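Local coordinates for uncharacterized protein (Mycobacterium vanbaalenii PYR-1, PDB 4XU6), which binds diacylglycerol as a homotrimeric membrane protein of the Insig family, at residues V104-A109 with P162-L167. Sequence-based numbering, arbitrary orientation.
Sequences VTALVA and PFLAPL. Unlike the reference sequence in segment 104-109: Ala109 (reference Cys).
Val108 overlaps both Phe163 and Pro166 with its two methyl branches. Val108 CG1 lies 3.6 Å from Pro166 CG, and the two side chains cross at about a right angle. Val108 CG1 is also 3.7 Å from the carbonyl oxygen Phe163 O, an acceptor already used by Leu167 N, four residues on. Val108 CG2 sits 3.8 Å from Phe163 CB. This split follows from chi1 of -178°, which sets CG1 anti to the backbone N and CG2 anti to the carbonyl carbon.

One turn earlier, Val104 CG1 comes obliquely to the Phe163 ring, 4.0 Å from Phe163 CD2. The Phe163 side chain also lies close to those of His26 and Tyr150, which bind diacylglycerol. Pro166 also packs on the backbone of helix 101-119, with Pro166 CB 3.6 Å from Ala109 CA. The helices therefore run close together here.

Thr105 OG1 lies beside Pro162 CB, and Thr105 CG2 meets the same proline. One water receives a hydrogen bond from Phe163 N at 2.9 Å and donates one to Thr105 OG1. The threonine oxygen is also hydrogen-bonded to Val101 O, a turn back in its own helix.

Both segments belong to transmembrane helices. Helix 76-96 packs on Val104, Val108 and Phe163, while Leu164 and Leu167 touch the bound tridecanoic acid. The direct contact is thus almost wholly apolar and rests on shape. The water gives Phe163 N, at the beginning of the last transmembrane segment, a polar partner and links it to Thr105.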
loop_
_atom_site.group_PDB
_atom_site.type_symbol
_atom_site.label_atom_id
_atom_site.label_comp_id
_atom_site.label_asym_id
_atom_site.label_seq_id
_atom_site.Cartn_x
_atom_site.Cartn_y
_atom_site.Cartn_z
ATOM N N VAL A 104 3.367 -9.049 10.647
ATOM C CA VAL A 104 2.094 -9.269 9.937
ATOM C C VAL A 104 0.966 -8.429 10.538
ATOM O O VAL A 104 0.242 -7.728 9.827
ATOM C CB VAL A 104 1.690 -10.769 9.943
ATOM C CG1 VAL A 104 0.260 -10.949 9.454
ATOM C CG2 VAL A 104 2.664 -11.590 9.094
ATOM N N THR A 105 0.820 -8.496 11.854
ATOM C CA THR A 105 -0.241 -7.754 12.520
ATOM C C THR A 105 -0.035 -6.237 12.410
ATOM O O THR A 105 -0.998 -5.479 12.228
ATOM C CB THR A 105 -0.368 -8.183 13.993
ATOM O OG1 THR A 105 -0.371 -9.620 14.061
ATOM C CG2 THR A 105 -1.651 -7.638 14.594
ATOM N N ALA A 106 1.215 -5.794 12.511
ATOM C CA ALA A 106 1.514 -4.362 12.388
ATOM C C ALA A 106 1.176 -3.852 10.988
ATOM O O ALA A 106 0.680 -2.727 10.822
ATOM C CB ALA A 106 2.985 -4.098 12.710
ATOM N N LEU A 107 1.439 -4.677 9.974
ATOM C CA LEU A 107 1.166 -4.262 8.595
ATOM C C LEU A 107 -0.336 -4.033 8.395
ATOM O O LEU A 107 -0.745 -3.019 7.838
ATOM C CB LEU A 107 1.693 -5.299 7.597
ATOM C CG LEU A 107 1.374 -5.012 6.125
ATOM C CD1 LEU A 107 1.979 -3.680 5.685
ATOM C CD2 LEU A 107 1.867 -6.158 5.228
ATOM N N VAL A 108 -1.150 -4.974 8.866
ATOM C CA VAL A 108 -2.600 -4.859 8.757
ATOM C C VAL A 108 -3.124 -3.672 9.572
ATOM O O VAL A 108 -3.989 -2.925 9.111
ATOM C CB VAL A 108 -3.298 -6.173 9.183
ATOM C CG1 VAL A 108 -4.823 -6.055 9.028
ATOM C CG2 VAL A 108 -2.758 -7.327 8.345
ATOM N N ALA A 109 -2.589 -3.484 10.774
ATOM C CA ALA A 109 -2.971 -2.324 11.583
ATOM C C ALA A 109 -2.626 -1.001 10.896
ATOM O O ALA A 109 -3.376 -0.033 10.995
ATOM C CB ALA A 109 -2.341 -2.391 12.977
ATOM N N PRO A 162 -4.433 -12.724 15.018
ATOM C CA PRO A 162 -4.463 -11.372 15.591
ATOM C C PRO A 162 -4.793 -10.297 14.546
ATOM O O PRO A 162 -5.411 -9.294 14.901
ATOM C CB PRO A 162 -3.043 -11.194 16.136
ATOM C CG PRO A 162 -2.626 -12.615 16.516
ATOM C CD PRO A 162 -3.234 -13.484 15.423
ATOM N N PHE A 163 -4.420 -10.516 13.280
ATOM C CA PHE A 163 -4.718 -9.536 12.233
ATOM C C PHE A 163 -6.216 -9.311 12.002
ATOM O O PHE A 163 -6.597 -8.336 11.369
ATOM C CB PHE A 163 -3.979 -9.820 10.902
ATOM C CG PHE A 163 -4.410 -11.092 10.185
ATOM C CD1 PHE A 163 -5.693 -11.220 9.641
ATOM C CD2 PHE A 163 -3.501 -12.123 9.995
ATOM C CE1 PHE A 163 -6.070 -12.385 8.961
ATOM C CE2 PHE A 163 -3.861 -13.291 9.313
ATOM C CZ PHE A 163 -5.149 -13.419 8.796
ATOM N N LEU A 164 -7.060 -10.216 12.501
ATOM C CA LEU A 164 -8.506 -10.031 12.372
ATOM C C LEU A 164 -8.970 -8.742 13.023
ATOM O O LEU A 164 -9.895 -8.103 12.541
ATOM C CB LEU A 164 -9.276 -11.205 12.981
ATOM C CG LEU A 164 -9.131 -12.533 12.236
ATOM C CD1 LEU A 164 -9.911 -13.626 12.971
ATOM C CD2 LEU A 164 -9.618 -12.402 10.798
ATOM N N ALA A 165 -8.343 -8.356 14.128
ATOM C CA ALA A 165 -8.797 -7.148 14.805
ATOM C C ALA A 165 -8.691 -5.897 13.906
ATOM O O ALA A 165 -9.695 -5.217 13.691
ATOM C CB ALA A 165 -8.096 -6.962 16.174
ATOM N N PRO A 166 -7.489 -5.603 13.353
ATOM C CA PRO A 166 -7.503 -4.436 12.458
ATOM C C PRO A 166 -8.205 -4.700 11.118
ATOM O O PRO A 166 -8.689 -3.751 10.505
ATOM C CB PRO A 166 -6.011 -4.136 12.235
ATOM C CG PRO A 166 -5.290 -5.412 12.558
ATOM C CD PRO A 166 -6.114 -6.049 13.655
ATOM N N LEU A 167 -8.267 -5.951 10.664
ATOM C CA LEU A 167 -8.976 -6.223 9.409
ATOM C C LEU A 167 -10.467 -5.923 9.555
ATOM O O LEU A 167 -11.041 -5.225 8.726
ATOM C CB LEU A 167 -8.744 -7.663 8.920
ATOM C CG LEU A 167 -9.491 -8.112 7.653
ATOM C CD1 LEU A 167 -9.147 -7.223 6.470
ATOM C CD2 LEU A 167 -9.188 -9.601 7.342
HETATM O O HOH W 1 -1.825 -11.791 12.804
#